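Local structure of diol-dehydratase (Roseburia inulinivorans, 5I2A) at residues P143-A148 with I504-N509; H151-P156 with E474-Q479; W450-F455 with Y694-N699; R460-V465 with E494-Q499; D596-G601 with L714-V719. The protein is a glycyl radical enzyme that dehydrates 1,2-propanediol independently of vitamin B12. One frame throughout, in Å; residues are numbered along the deposited sequence.

Interaction 1 (P143-A148 with I504-N509)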
# COMPACT_ATOMS: atom_id res chain seq x y z
N PRO A 143 1.89 -19.11 10.41
CA PRO A 143 2.82 -20.06 11.04
C PRO A 143 2.69 -21.47 10.47
O PRO A 143 3.69 -22.15 10.31
CB PRO A 143 2.41 -20.03 12.52
CG PRO A 143 1.74 -18.71 12.71
CD PRO A 143 1.04 -18.43 11.40
N GLU A 144 1.46 -21.89 10.16
CA GLU A 144 1.23 -23.22 9.61
C GLU A 144 1.89 -23.34 8.22
O GLU A 144 2.39 -24.39 7.86
CB GLU A 144 -0.27 -23.53 9.53
CG GLU A 144 -0.95 -23.75 10.89
CD GLU A 144 -1.32 -22.45 11.62
OE1 GLU A 144 -0.90 -21.35 11.19
OE2 GLU A 144 -2.05 -22.53 12.62
N THR A 145 1.88 -22.24 7.47
CA THR A 145 2.55 -22.17 6.18
C THR A 145 4.06 -22.33 6.31
O THR A 145 4.69 -23.07 5.54
CB THR A 145 2.23 -20.84 5.49
OG1 THR A 145 0.81 -20.71 5.35
CG2 THR A 145 2.89 -20.76 4.13
N LEU A 146 4.65 -21.64 7.29
CA LEU A 146 6.08 -21.77 7.52
C LEU A 146 6.42 -23.22 7.89
O LEU A 146 7.46 -23.74 7.48
CB LEU A 146 6.55 -20.80 8.61
CG LEU A 146 6.37 -19.30 8.29
CD1 LEU A 146 6.74 -18.42 9.50
CD2 LEU A 146 7.20 -18.92 7.08
N ARG A 147 5.54 -23.86 8.66
CA ARG A 147 5.76 -25.24 9.07
C ARG A 147 5.73 -26.17 7.86
O ARG A 147 6.58 -27.05 7.73
CB ARG A 147 4.70 -25.68 10.10
CG ARG A 147 4.90 -27.11 10.60
CD ARG A 147 3.86 -27.50 11.65
NE ARG A 147 2.53 -27.51 11.08
CZ ARG A 147 1.40 -27.58 11.77
NH1 ARG A 147 1.42 -27.67 13.10
NH2 ARG A 147 0.23 -27.57 11.14
N ALA A 148 4.77 -25.97 6.98
CA ALA A 148 4.65 -26.80 5.78
C ALA A 148 5.93 -26.70 4.93
O ALA A 148 6.40 -27.70 4.37
CB ALA A 148 3.43 -26.39 4.97
N ILE A 504 -2.22 -27.79 0.09
CA ILE A 504 -2.44 -26.91 -1.06
C ILE A 504 -2.85 -25.52 -0.59
O ILE A 504 -2.37 -24.51 -1.10
CB ILE A 504 -3.50 -27.48 -2.01
CG1 ILE A 504 -2.92 -28.66 -2.79
CG2 ILE A 504 -4.00 -26.41 -2.97
CD1 ILE A 504 -4.00 -29.49 -3.48
N GLU A 505 -3.74 -25.46 0.39
CA GLU A 505 -4.23 -24.17 0.86
C GLU A 505 -3.11 -23.35 1.53
O GLU A 505 -3.06 -22.12 1.41
CB GLU A 505 -5.41 -24.34 1.81
CG GLU A 505 -5.97 -23.00 2.28
CD GLU A 505 -7.37 -23.09 2.90
OE1 GLU A 505 -7.83 -24.22 3.18
OE2 GLU A 505 -8.00 -22.03 3.09
N LEU A 506 -2.21 -24.03 2.23
CA LEU A 506 -1.03 -23.37 2.78
C LEU A 506 -0.11 -22.81 1.69
O LEU A 506 0.51 -21.76 1.86
CB LEU A 506 -0.26 -24.34 3.68
CG LEU A 506 -1.02 -24.79 4.93
CD1 LEU A 506 -0.15 -25.67 5.82
CD2 LEU A 506 -1.51 -23.57 5.71
N MET A 507 0.01 -23.54 0.57
CA MET A 507 0.79 -23.06 -0.55
C MET A 507 0.16 -21.78 -1.12
O MET A 507 0.86 -20.85 -1.46
CB MET A 507 0.90 -24.13 -1.65
CG MET A 507 1.69 -23.67 -2.87
SD MET A 507 1.93 -24.94 -4.11
CE MET A 507 0.26 -25.41 -4.56
N VAL A 508 -1.17 -21.76 -1.17
CA VAL A 508 -1.90 -20.56 -1.62
C VAL A 508 -1.58 -19.40 -0.65
O VAL A 508 -1.30 -18.29 -1.08
CB VAL A 508 -3.43 -20.82 -1.70
CG1 VAL A 508 -4.20 -19.52 -1.98
CG2 VAL A 508 -3.74 -21.89 -2.77
N ASN A 509 -1.55 -19.69 0.64
CA ASN A 509 -1.17 -18.67 1.62
C ASN A 509 0.24 -18.11 1.34
O ASN A 509 0.44 -16.90 1.36
CB ASN A 509 -1.25 -19.25 3.04
CG ASN A 509 -0.94 -18.21 4.12
OD1 ASN A 509 0.18 -18.12 4.59
ND2 ASN A 509 -1.95 -17.42 4.50
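T145 and N509 make the polar part of the meeting between helices 143-150 and 489-521. The T145 hydroxyl gives its proton to the N509 side-chain carbonyl, OG1 to OD1 2.8 Å, with OG1 above the carbonyl plane, 49° out of it. With CG of N509 anti to its backbone N (chi1 -177°), the amide starts out toward the threonine. OD1 also accepts from the backbone N of A142, and ND2 donates to the backbone O of F195 of the second subunit. A buried asparagine suits this place because one branch accepts while the other donates. The whole is a steep helix-helix crossing, signed angle -109°, with the axes 9.0 Å apart at their closest; the long helix thus touches helix 143-150 and the subunit interface alike. Consistent with the small side chain of T145, the CA atoms of T145 and L506 are 5.1 Å apart. The apolar contacts centre on L506: CD1 meets A148 CB at 3.7 Å and the E144 backbone O at 3.5 Å, while CD2 lies 4.0 Å from E144 CB. T145 turns its own methyl onto the long helix, CG2 to the L506 backbone O 3.4 Å.

Interaction 2 (H151-P156 with E474-Q479)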
# COMPACT_ATOMS: atom_id res chain seq x y z
N HIS A 151 8.91 -28.54 6.43
CA HIS A 151 8.81 -29.97 6.19
C HIS A 151 8.66 -30.31 4.70
O HIS A 151 8.25 -31.42 4.33
CB HIS A 151 7.66 -30.55 7.00
CG HIS A 151 7.93 -30.55 8.48
ND1 HIS A 151 8.59 -31.58 9.11
CD2 HIS A 151 7.66 -29.62 9.43
CE1 HIS A 151 8.70 -31.30 10.40
NE2 HIS A 151 8.14 -30.12 10.62
N ASN A 152 9.00 -29.33 3.86
CA ASN A 152 9.15 -29.55 2.42
C ASN A 152 7.91 -30.10 1.70
O ASN A 152 8.04 -30.91 0.78
CB ASN A 152 10.33 -30.49 2.17
CG ASN A 152 11.62 -29.97 2.76
OD1 ASN A 152 11.93 -28.79 2.63
ND2 ASN A 152 12.36 -30.82 3.44
N PHE A 153 6.73 -29.65 2.09
CA PHE A 153 5.53 -29.97 1.31
C PHE A 153 5.57 -29.24 -0.02
O PHE A 153 5.13 -29.78 -1.03
CB PHE A 153 4.26 -29.63 2.09
CG PHE A 153 3.96 -30.60 3.18
CD1 PHE A 153 3.25 -31.75 2.91
CD2 PHE A 153 4.45 -30.40 4.45
CE1 PHE A 153 3.01 -32.67 3.91
CE2 PHE A 153 4.21 -31.31 5.46
CZ PHE A 153 3.50 -32.44 5.19
N PHE A 154 6.09 -28.01 -0.00
CA PHE A 154 6.19 -27.18 -1.19
C PHE A 154 7.27 -26.11 -0.98
O PHE A 154 7.65 -25.83 0.14
CB PHE A 154 4.84 -26.50 -1.52
CG PHE A 154 4.30 -25.64 -0.40
CD1 PHE A 154 4.71 -24.32 -0.27
CD2 PHE A 154 3.39 -26.15 0.52
CE1 PHE A 154 4.23 -23.52 0.76
CE2 PHE A 154 2.91 -25.35 1.55
CZ PHE A 154 3.33 -24.04 1.68
N THR A 155 7.77 -25.53 -2.06
CA THR A 155 8.62 -24.35 -1.95
C THR A 155 8.16 -23.25 -2.90
O THR A 155 8.01 -23.48 -4.09
CB THR A 155 10.12 -24.65 -2.21
OG1 THR A 155 10.82 -23.41 -2.35
CG2 THR A 155 10.32 -25.47 -3.49
N PRO A 156 7.90 -22.05 -2.35
CA PRO A 156 7.58 -20.84 -3.10
C PRO A 156 8.82 -19.98 -3.30
O PRO A 156 8.69 -18.79 -3.46
CB PRO A 156 6.58 -20.14 -2.18
CG PRO A 156 7.13 -20.43 -0.79
CD PRO A 156 7.84 -21.80 -0.89
N GLU A 474 7.69 -34.89 14.99
CA GLU A 474 6.84 -33.73 15.26
C GLU A 474 5.64 -33.63 14.33
O GLU A 474 5.65 -34.16 13.22
CB GLU A 474 7.67 -32.45 15.20
CG GLU A 474 8.86 -32.50 14.27
CD GLU A 474 9.85 -31.37 14.53
OE1 GLU A 474 10.92 -31.36 13.88
OE2 GLU A 474 9.55 -30.51 15.38
N ILE A 475 4.60 -32.96 14.80
CA ILE A 475 3.43 -32.68 13.98
C ILE A 475 3.84 -31.81 12.79
O ILE A 475 4.46 -30.76 12.98
CB ILE A 475 2.31 -32.00 14.78
CG1 ILE A 475 1.75 -32.98 15.82
CG2 ILE A 475 1.19 -31.53 13.87
CD1 ILE A 475 0.45 -32.54 16.45
N ALA A 476 3.53 -32.26 11.58
CA ALA A 476 3.95 -31.55 10.38
C ALA A 476 2.78 -31.24 9.45
O ALA A 476 2.94 -30.54 8.46
CB ALA A 476 4.99 -32.35 9.63
N SER A 477 1.62 -31.81 9.77
CA SER A 477 0.41 -31.66 8.96
C SER A 477 -0.79 -32.08 9.79
O SER A 477 -0.65 -32.37 10.98
CB SER A 477 0.51 -32.50 7.68
OG SER A 477 -0.54 -32.20 6.79
N ILE A 478 -1.98 -32.10 9.19
CA ILE A 478 -3.17 -32.57 9.89
C ILE A 478 -3.10 -34.06 10.19
O ILE A 478 -2.39 -34.81 9.51
CB ILE A 478 -4.46 -32.29 9.10
CG1 ILE A 478 -4.35 -32.84 7.68
CG2 ILE A 478 -4.75 -30.81 9.06
CD1 ILE A 478 -5.63 -32.74 6.88
N GLN A 479 -3.82 -34.48 11.23
CA GLN A 479 -3.92 -35.90 11.61
C GLN A 479 -5.13 -36.52 10.93
O GLN A 479 -6.26 -36.28 11.32
CB GLN A 479 -4.04 -36.07 13.13
CG GLN A 479 -2.72 -36.00 13.88
CD GLN A 479 -1.96 -34.72 13.58
OE1 GLN A 479 -2.37 -33.64 14.00
NE2 GLN A 479 -0.87 -34.84 12.81
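H151 sets one face of its imidazole on A476, at the Schellman motif that ends helix 143-150, whose C-prime residue N152, next in the chain, takes the positive phi. This is the tight part of the contact: A476 CB stands over the middle of the ring, 3.6 Å from its centroid and 10° off the normal, a CH-pi contact. A methyl suits the spot, being small enough to sit centrally over the ring. ND1 of H151 is hydrogen-bonded to D471, which helps to fix how the ring is turned. Also buried is F153, whose CE2 comes 3.3 Å from the A476 backbone O; M464 and P461 of helix 459-467 pack against the same phenyl group. Toward strand 474-475 the packing slackens. The partly exposed E474 runs past the edge of the imidazole, its CG 4.1 Å from H151 CE1 and its carboxylate nearly perpendicular to the ring, while I475, at the surface, points away. On the inner side S477 sends OG to Q499 and N503 of helix 489-521, while S477 CB touches F153 CZ at 3.9 Å.

Interaction 3 (W450-F455 with Y694-N699). With EDO (1,2-ethanediol), chain C.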
# COMPACT_ATOMS: atom_id res chain seq x y z
N TRP A 450 1.97 -15.31 -13.18
CA TRP A 450 2.68 -15.96 -12.06
C TRP A 450 2.89 -17.44 -12.39
O TRP A 450 2.61 -18.32 -11.59
CB TRP A 450 1.89 -15.78 -10.75
CG TRP A 450 2.32 -14.54 -9.98
CD1 TRP A 450 2.42 -13.27 -10.48
CD2 TRP A 450 2.70 -14.46 -8.60
NE1 TRP A 450 2.84 -12.42 -9.51
CE2 TRP A 450 3.03 -13.12 -8.34
CE3 TRP A 450 2.79 -15.39 -7.57
CZ2 TRP A 450 3.44 -12.67 -7.08
CZ3 TRP A 450 3.21 -14.96 -6.31
CH2 TRP A 450 3.54 -13.61 -6.08
N HIS A 451 3.38 -17.69 -13.61
CA HIS A 451 3.30 -19.03 -14.18
C HIS A 451 4.22 -20.08 -13.53
O HIS A 451 4.10 -21.26 -13.83
CB HIS A 451 3.57 -18.98 -15.68
CG HIS A 451 2.49 -18.26 -16.45
ND1 HIS A 451 1.27 -18.83 -16.70
CD2 HIS A 451 2.46 -17.02 -16.99
CE1 HIS A 451 0.53 -17.98 -17.39
NE2 HIS A 451 1.23 -16.88 -17.58
N ASP A 452 5.13 -19.67 -12.64
CA ASP A 452 5.86 -20.66 -11.86
C ASP A 452 5.97 -20.23 -10.39
O ASP A 452 7.06 -19.95 -9.89
CB ASP A 452 7.24 -20.91 -12.45
CG ASP A 452 7.89 -22.18 -11.89
OD1 ASP A 452 7.23 -22.93 -11.13
OD2 ASP A 452 9.06 -22.43 -12.21
N ALA A 453 4.82 -20.22 -9.71
CA ALA A 453 4.70 -19.60 -8.39
C ALA A 453 5.23 -20.47 -7.26
O ALA A 453 5.59 -19.94 -6.21
CB ALA A 453 3.23 -19.24 -8.12
N ALA A 454 5.27 -21.78 -7.46
CA ALA A 454 5.73 -22.72 -6.44
C ALA A 454 5.88 -24.12 -6.99
O ALA A 454 5.32 -24.47 -8.04
CB ALA A 454 4.76 -22.76 -5.21
N PHE A 455 6.65 -24.91 -6.26
CA PHE A 455 6.80 -26.33 -6.52
C PHE A 455 6.12 -27.09 -5.37
O PHE A 455 6.48 -26.89 -4.21
CB PHE A 455 8.28 -26.72 -6.60
CG PHE A 455 9.04 -26.06 -7.74
CD1 PHE A 455 8.43 -25.78 -8.94
CD2 PHE A 455 10.39 -25.77 -7.59
CE1 PHE A 455 9.15 -25.20 -9.99
CE2 PHE A 455 11.12 -25.18 -8.63
CZ PHE A 455 10.50 -24.90 -9.83
N TYR A 694 4.58 -29.59 -14.07
CA TYR A 694 5.89 -29.64 -14.70
C TYR A 694 6.96 -29.48 -13.63
O TYR A 694 6.68 -28.98 -12.54
CB TYR A 694 6.02 -28.57 -15.78
CG TYR A 694 6.02 -27.12 -15.34
CD1 TYR A 694 7.18 -26.52 -14.86
CD2 TYR A 694 4.88 -26.32 -15.49
CE1 TYR A 694 7.20 -25.19 -14.51
CE2 TYR A 694 4.90 -24.96 -15.15
CZ TYR A 694 6.06 -24.40 -14.66
OH TYR A 694 6.12 -23.08 -14.31
N PRO A 695 8.18 -29.95 -13.92
CA PRO A 695 9.16 -30.04 -12.83
C PRO A 695 10.37 -29.11 -12.88
O PRO A 695 11.06 -29.02 -11.87
CB PRO A 695 9.65 -31.48 -12.97
CG PRO A 695 9.72 -31.65 -14.46
CD PRO A 695 8.51 -30.87 -15.02
N VAL A 696 10.61 -28.44 -14.01
CA VAL A 696 11.90 -27.78 -14.25
C VAL A 696 12.98 -28.82 -13.91
O VAL A 696 12.89 -29.93 -14.40
CB VAL A 696 12.06 -26.47 -13.46
CG1 VAL A 696 13.13 -25.59 -14.14
CG2 VAL A 696 10.73 -25.71 -13.44
N SER A 697 13.96 -28.52 -13.06
CA SER A 697 14.88 -29.58 -12.65
C SER A 697 14.65 -29.98 -11.19
O SER A 697 15.46 -30.70 -10.60
CB SER A 697 16.35 -29.18 -12.88
OG SER A 697 16.79 -28.17 -11.98
N ALA A 698 13.53 -29.55 -10.63
CA ALA A 698 13.29 -29.64 -9.19
C ALA A 698 12.79 -31.00 -8.72
O ALA A 698 12.64 -31.21 -7.51
CB ALA A 698 12.30 -28.55 -8.76
N ASN A 699 12.53 -31.91 -9.65
CA ASN A 699 12.10 -33.24 -9.27
C ASN A 699 13.25 -33.98 -8.57
O ASN A 699 13.02 -34.85 -7.76
CB ASN A 699 11.60 -34.04 -10.46
CG ASN A 699 12.69 -34.26 -11.51
OD1 ASN A 699 13.31 -33.32 -11.98
ND2 ASN A 699 12.94 -35.51 -11.84
C1 EDO C . 9.11 -21.97 -15.81
O1 EDO C . 8.48 -20.81 -16.34
C2 EDO C . 10.40 -21.52 -15.12
O2 EDO C . 10.13 -20.74 -13.93
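Y694 and F455 are the flat groups through which the two segments meet. At the edge of the Y694 ring, near its plane, lies the backbone O of H451, with V696 CG2 also in plane; D452 OD1 and C1 of a bound 1,2-ethanediol come to the ring obliquely. F455 receives V696 CG2 at CZ (3.7 Å) and A698 CB at CD2 (3.6 Å), both obliquely, so the far end and one flank of the phenyl are each met by a methyl. These methyls stand on a type II' turn from P695 to A698, where V696 has positive phi, unusual for a branched residue. The phenol completes the join: Y694 OH donates to H451 O over 2.8 Å, tilted 32° from the carbonyl plane, and N751 ND2 donates to the same oxygen. Y694 OH also rests 3.1 Å from D452 CB. The two carboxylate oxygens of D452 part company: OD1 accepts from Q554, and OD2 accepts from ethanediol O2 at 2.6 Å. An aspartate suits a diol, offering acceptors without bulk. S697 packs on Y818, the neighbour of G817, where the glycyl radical is predicted but not present here. The ethanediol, probably from the crystallisation liquor, is also hydrogen-bonded to E440, H166, H283 and S284; with D452 they form a buried diol-binding site, consistent with the substrate pocket of a glycyl radical enzyme.

Interaction 4 (R460-V465 with E494-Q499)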
# COMPACT_ATOMS: atom_id res chain seq x y z
N ARG A 460 4.60 -35.82 -0.59
CA ARG A 460 4.72 -35.57 0.85
C ARG A 460 3.38 -35.75 1.58
O ARG A 460 3.36 -36.37 2.64
CB ARG A 460 5.34 -34.20 1.11
CG ARG A 460 6.83 -34.12 0.68
CD ARG A 460 7.77 -33.94 1.90
NE ARG A 460 7.79 -35.16 2.68
CZ ARG A 460 8.01 -35.26 3.98
NH1 ARG A 460 8.26 -34.20 4.75
NH2 ARG A 460 7.98 -36.47 4.52
N PRO A 461 2.25 -35.25 1.02
CA PRO A 461 0.96 -35.59 1.62
C PRO A 461 0.69 -37.09 1.67
O PRO A 461 -0.00 -37.54 2.59
CB PRO A 461 -0.05 -34.89 0.70
CG PRO A 461 0.69 -33.69 0.22
CD PRO A 461 2.07 -34.26 -0.06
N LEU A 462 1.22 -37.85 0.72
CA LEU A 462 1.07 -39.31 0.75
C LEU A 462 1.84 -39.90 1.94
O LEU A 462 1.31 -40.74 2.67
CB LEU A 462 1.57 -39.94 -0.56
CG LEU A 462 1.52 -41.48 -0.61
CD1 LEU A 462 0.08 -41.98 -0.52
CD2 LEU A 462 2.18 -42.00 -1.88
N GLU A 463 3.07 -39.47 2.13
CA GLU A 463 3.84 -39.88 3.30
C GLU A 463 3.12 -39.52 4.60
O GLU A 463 3.18 -40.28 5.56
CB GLU A 463 5.22 -39.24 3.29
CG GLU A 463 6.15 -39.80 2.22
CD GLU A 463 7.57 -39.31 2.40
OE1 GLU A 463 7.88 -38.17 2.00
OE2 GLU A 463 8.38 -40.07 2.96
N MET A 464 2.42 -38.39 4.62
CA MET A 464 1.69 -37.99 5.82
C MET A 464 0.50 -38.92 6.11
O MET A 464 0.09 -39.05 7.26
CB MET A 464 1.20 -36.54 5.70
CG MET A 464 2.30 -35.49 5.81
SD MET A 464 3.38 -35.61 7.27
CE MET A 464 4.79 -36.50 6.61
N VAL A 465 -0.04 -39.57 5.09
CA VAL A 465 -1.12 -40.51 5.37
C VAL A 465 -0.57 -41.68 6.20
O VAL A 465 -1.21 -42.11 7.16
CB VAL A 465 -1.79 -41.04 4.09
CG1 VAL A 465 -2.89 -42.05 4.45
CG2 VAL A 465 -2.39 -39.89 3.30
N GLU A 494 -9.26 -41.04 0.74
CA GLU A 494 -9.88 -39.88 1.36
C GLU A 494 -8.90 -39.18 2.30
O GLU A 494 -8.82 -37.95 2.33
CB GLU A 494 -11.16 -40.29 2.09
CG GLU A 494 -11.83 -39.18 2.87
CD GLU A 494 -12.28 -38.01 1.99
OE1 GLU A 494 -12.38 -38.17 0.76
OE2 GLU A 494 -12.53 -36.93 2.54
N ALA A 495 -8.13 -39.96 3.06
CA ALA A 495 -7.09 -39.38 3.90
C ALA A 495 -6.06 -38.62 3.05
O ALA A 495 -5.63 -37.52 3.41
CB ALA A 495 -6.41 -40.47 4.73
N TYR A 496 -5.67 -39.21 1.92
CA TYR A 496 -4.73 -38.56 1.01
C TYR A 496 -5.32 -37.27 0.44
O TYR A 496 -4.63 -36.25 0.37
CB TYR A 496 -4.32 -39.49 -0.12
CG TYR A 496 -3.38 -38.85 -1.13
CD1 TYR A 496 -2.16 -38.31 -0.73
CD2 TYR A 496 -3.70 -38.80 -2.47
CE1 TYR A 496 -1.30 -37.72 -1.66
CE2 TYR A 496 -2.85 -38.22 -3.40
CZ TYR A 496 -1.66 -37.68 -2.99
OH TYR A 496 -0.84 -37.11 -3.91
N ARG A 497 -6.59 -37.32 0.05
CA ARG A 497 -7.26 -36.13 -0.50
C ARG A 497 -7.18 -34.97 0.51
O ARG A 497 -6.89 -33.83 0.14
CB ARG A 497 -8.72 -36.42 -0.86
CG ARG A 497 -9.40 -35.30 -1.66
CD ARG A 497 -10.91 -35.51 -1.78
NE ARG A 497 -11.57 -35.45 -0.49
CZ ARG A 497 -11.92 -34.33 0.14
NH1 ARG A 497 -11.67 -33.16 -0.42
NH2 ARG A 497 -12.52 -34.38 1.31
N LYS A 498 -7.39 -35.29 1.79
CA LYS A 498 -7.40 -34.25 2.82
C LYS A 498 -6.00 -33.72 3.12
O LYS A 498 -5.83 -32.53 3.34
CB LYS A 498 -8.04 -34.77 4.11
CG LYS A 498 -9.55 -35.04 4.06
CD LYS A 498 -9.98 -35.80 5.32
CE LYS A 498 -11.44 -36.18 5.32
NZ LYS A 498 -11.75 -37.16 6.41
N GLN A 499 -5.00 -34.61 3.16
CA GLN A 499 -3.62 -34.16 3.32
C GLN A 499 -3.25 -33.21 2.18
O GLN A 499 -2.54 -32.23 2.38
CB GLN A 499 -2.65 -35.34 3.35
CG GLN A 499 -2.71 -36.18 4.60
CD GLN A 499 -2.15 -35.44 5.80
OE1 GLN A 499 -1.52 -34.39 5.67
NE2 GLN A 499 -2.37 -36.00 6.97
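P461 and V465 of helix 459-467 pack on Y496 and Q499 of helix 489-521 in an oblique helix-helix crossing, in which the segment axes approach to 8.5 Å with N-to-C directions 130° apart. Proline suits its place near the start of the short helix, where it needs no backbone donor; its CB meets Q499 CB at 3.7 Å. The Y496 ring turns its edge to the neighbouring backbone, CE1 lying 3.5 Å from L462 N, and the L462 CB comes to the same carbon at 3.8 Å. The phenol OH of Y496 is hydrogen-bonded to the backbone O of M458. V465 uses both branches: CG1 touches A495 CB at 3.9 Å, and CG2 presses on Y496 CA at 3.5 Å, the close fit that a short branched residue allows. Q499 crosses M464 at about a right angle, OE1 3.5 Å from M464 CB. Its aliphatic part joins the apolar contacts, while its amide is satisfied by the loop between the two helices, OE1 with S477, NE2 with I478 and T480. The charged side chains pair within their own helix, R460 with E463 and R497 with E494, which implies that across these segments close fit, rather than ion pairing, makes the contact.

Interaction 5 (D596-G601 with L714-V719)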
# COMPACT_ATOMS: atom_id res chain seq x y z
N ASP A 596 20.46 -43.70 4.61
CA ASP A 596 21.48 -42.81 4.07
C ASP A 596 21.78 -41.63 4.98
O ASP A 596 21.27 -41.55 6.09
CB ASP A 596 21.06 -42.31 2.68
CG ASP A 596 19.74 -41.51 2.70
OD1 ASP A 596 19.22 -41.20 3.79
OD2 ASP A 596 19.22 -41.20 1.61
N ALA A 597 22.60 -40.71 4.48
CA ALA A 597 23.01 -39.54 5.24
C ALA A 597 21.81 -38.67 5.64
O ALA A 597 21.78 -38.12 6.75
CB ALA A 597 24.00 -38.72 4.44
N THR A 598 20.83 -38.56 4.74
CA THR A 598 19.65 -37.74 5.03
C THR A 598 18.89 -38.35 6.20
O THR A 598 18.51 -37.65 7.13
CB THR A 598 18.73 -37.61 3.79
OG1 THR A 598 19.44 -36.97 2.73
CG2 THR A 598 17.50 -36.77 4.12
N THR A 599 18.68 -39.66 6.18
CA THR A 599 17.99 -40.30 7.28
C THR A 599 18.82 -40.22 8.57
O THR A 599 18.28 -39.98 9.65
CB THR A 599 17.67 -41.75 6.94
OG1 THR A 599 16.81 -41.77 5.80
CG2 THR A 599 16.97 -42.44 8.11
N ALA A 600 20.13 -40.40 8.45
CA ALA A 600 21.01 -40.29 9.60
C ALA A 600 20.84 -38.92 10.27
O ALA A 600 20.61 -38.84 11.46
CB ALA A 600 22.44 -40.50 9.20
N GLY A 601 20.94 -37.86 9.47
CA GLY A 601 20.74 -36.51 9.95
C GLY A 601 19.37 -36.29 10.59
O GLY A 601 19.29 -35.68 11.65
N LEU A 714 13.04 -45.81 -4.18
CA LEU A 714 13.83 -45.80 -2.95
C LEU A 714 13.93 -44.40 -2.36
O LEU A 714 13.76 -43.40 -3.07
CB LEU A 714 15.24 -46.36 -3.21
CG LEU A 714 15.29 -47.79 -3.75
CD1 LEU A 714 16.73 -48.31 -3.83
CD2 LEU A 714 14.41 -48.72 -2.93
N ALA A 715 14.20 -44.34 -1.07
CA ALA A 715 14.27 -43.08 -0.33
C ALA A 715 15.23 -42.06 -0.96
O ALA A 715 16.35 -42.39 -1.34
CB ALA A 715 14.68 -43.36 1.11
N HIS A 716 14.74 -40.83 -1.06
CA HIS A 716 15.52 -39.65 -1.44
C HIS A 716 16.00 -39.65 -2.89
O HIS A 716 16.79 -38.80 -3.28
CB HIS A 716 16.68 -39.47 -0.46
CG HIS A 716 16.25 -39.53 0.97
ND1 HIS A 716 16.90 -40.27 1.93
CD2 HIS A 716 15.17 -38.97 1.59
CE1 HIS A 716 16.26 -40.15 3.08
NE2 HIS A 716 15.20 -39.38 2.90
N THR A 717 15.49 -40.58 -3.70
CA THR A 717 15.76 -40.55 -5.14
C THR A 717 14.76 -39.60 -5.82
O THR A 717 13.78 -39.22 -5.18
CB THR A 717 15.67 -41.96 -5.75
OG1 THR A 717 14.34 -42.45 -5.64
CG2 THR A 717 16.69 -42.92 -5.06
N PRO A 718 15.01 -39.20 -7.08
CA PRO A 718 14.12 -38.22 -7.72
C PRO A 718 12.68 -38.70 -7.85
O PRO A 718 12.46 -39.90 -7.96
CB PRO A 718 14.75 -38.02 -9.11
CG PRO A 718 16.23 -38.33 -8.89
CD PRO A 718 16.23 -39.45 -7.88
N VAL A 719 11.72 -37.78 -7.80
CA VAL A 719 10.36 -38.13 -8.20
C VAL A 719 10.27 -37.96 -9.71
O VAL A 719 11.21 -37.48 -10.33
CB VAL A 719 9.30 -37.27 -7.47
CG1 VAL A 719 9.31 -37.58 -5.99
CG2 VAL A 719 9.53 -35.80 -7.72
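H716 reaches its imidazole to the tip of T598, whose CB lies over one face of the ring, toward the rim, 3.8 Å from the centroid and 22° off the normal, a CH-pi contact. The opposite face is taken by the methyl of A715, the preceding residue, so the ring is sandwiched between two small aliphatic groups. Its edge is polar. H716 ND1 donates to D596 OD2 on the syn lone pair, at 2.5 Å, a length whose exact value is uncertain at this resolution, and an N-H...O angle of 162°; ring and carboxylate are nearly coplanar. Further round the rim, T599 OG1 sits 3.2 Å from H716 CE1, in the ring plane, where a polarised C-H meets an oxygen comfortably. The aspartate serves a second purpose, for D596 is the N-cap of helix 597-613: its OD1 accepts from T599 N over 2.9 Å. CG lies between the backbone N and the carbonyl carbon (chi1 61°), from where the carboxylate can serve both the helix end and the histidine. Aspartate suits an N-cap because its short chain brings an oxygen back to the first free amides. Across the contact, H716 occupies the positive-phi corner of a type II turn from L714 to T717, and that turn lifts the ring out of the loop toward the helix. T717 tightens the turn with its hydroxyl, OG1 donating to the L714 backbone O at 2.8 Å. The contact lies at the protein surface, and beyond the helix T599 packs on V630 of helix 620-632.

Interactions 1, 2 and 4 form one cluster around helix 489-521, which serves both 1 and 4. The centres of interactions 1 and 2 are about 8 Å apart. Those of interactions 2 and 4 are about 11 Å apart. Helix 143-150 runs from 1 straight into 2, where A148 O meets F153 N at 3.0 Å. Interaction 3, which holds the ethanediol pocket, has its centre about 6 Å from the centre of the chain; it is tied to 2 through the sheet, T155 N to F455 O 2.8 Å, and touches 1 where M507 packs on A454. Interaction 5 lies at the surface, centre about 21 Å from that of 3, yet N699 ND2 reaches V719 O at 3.0 Å and joins the start of helix 699-703 to the loop of interaction 5.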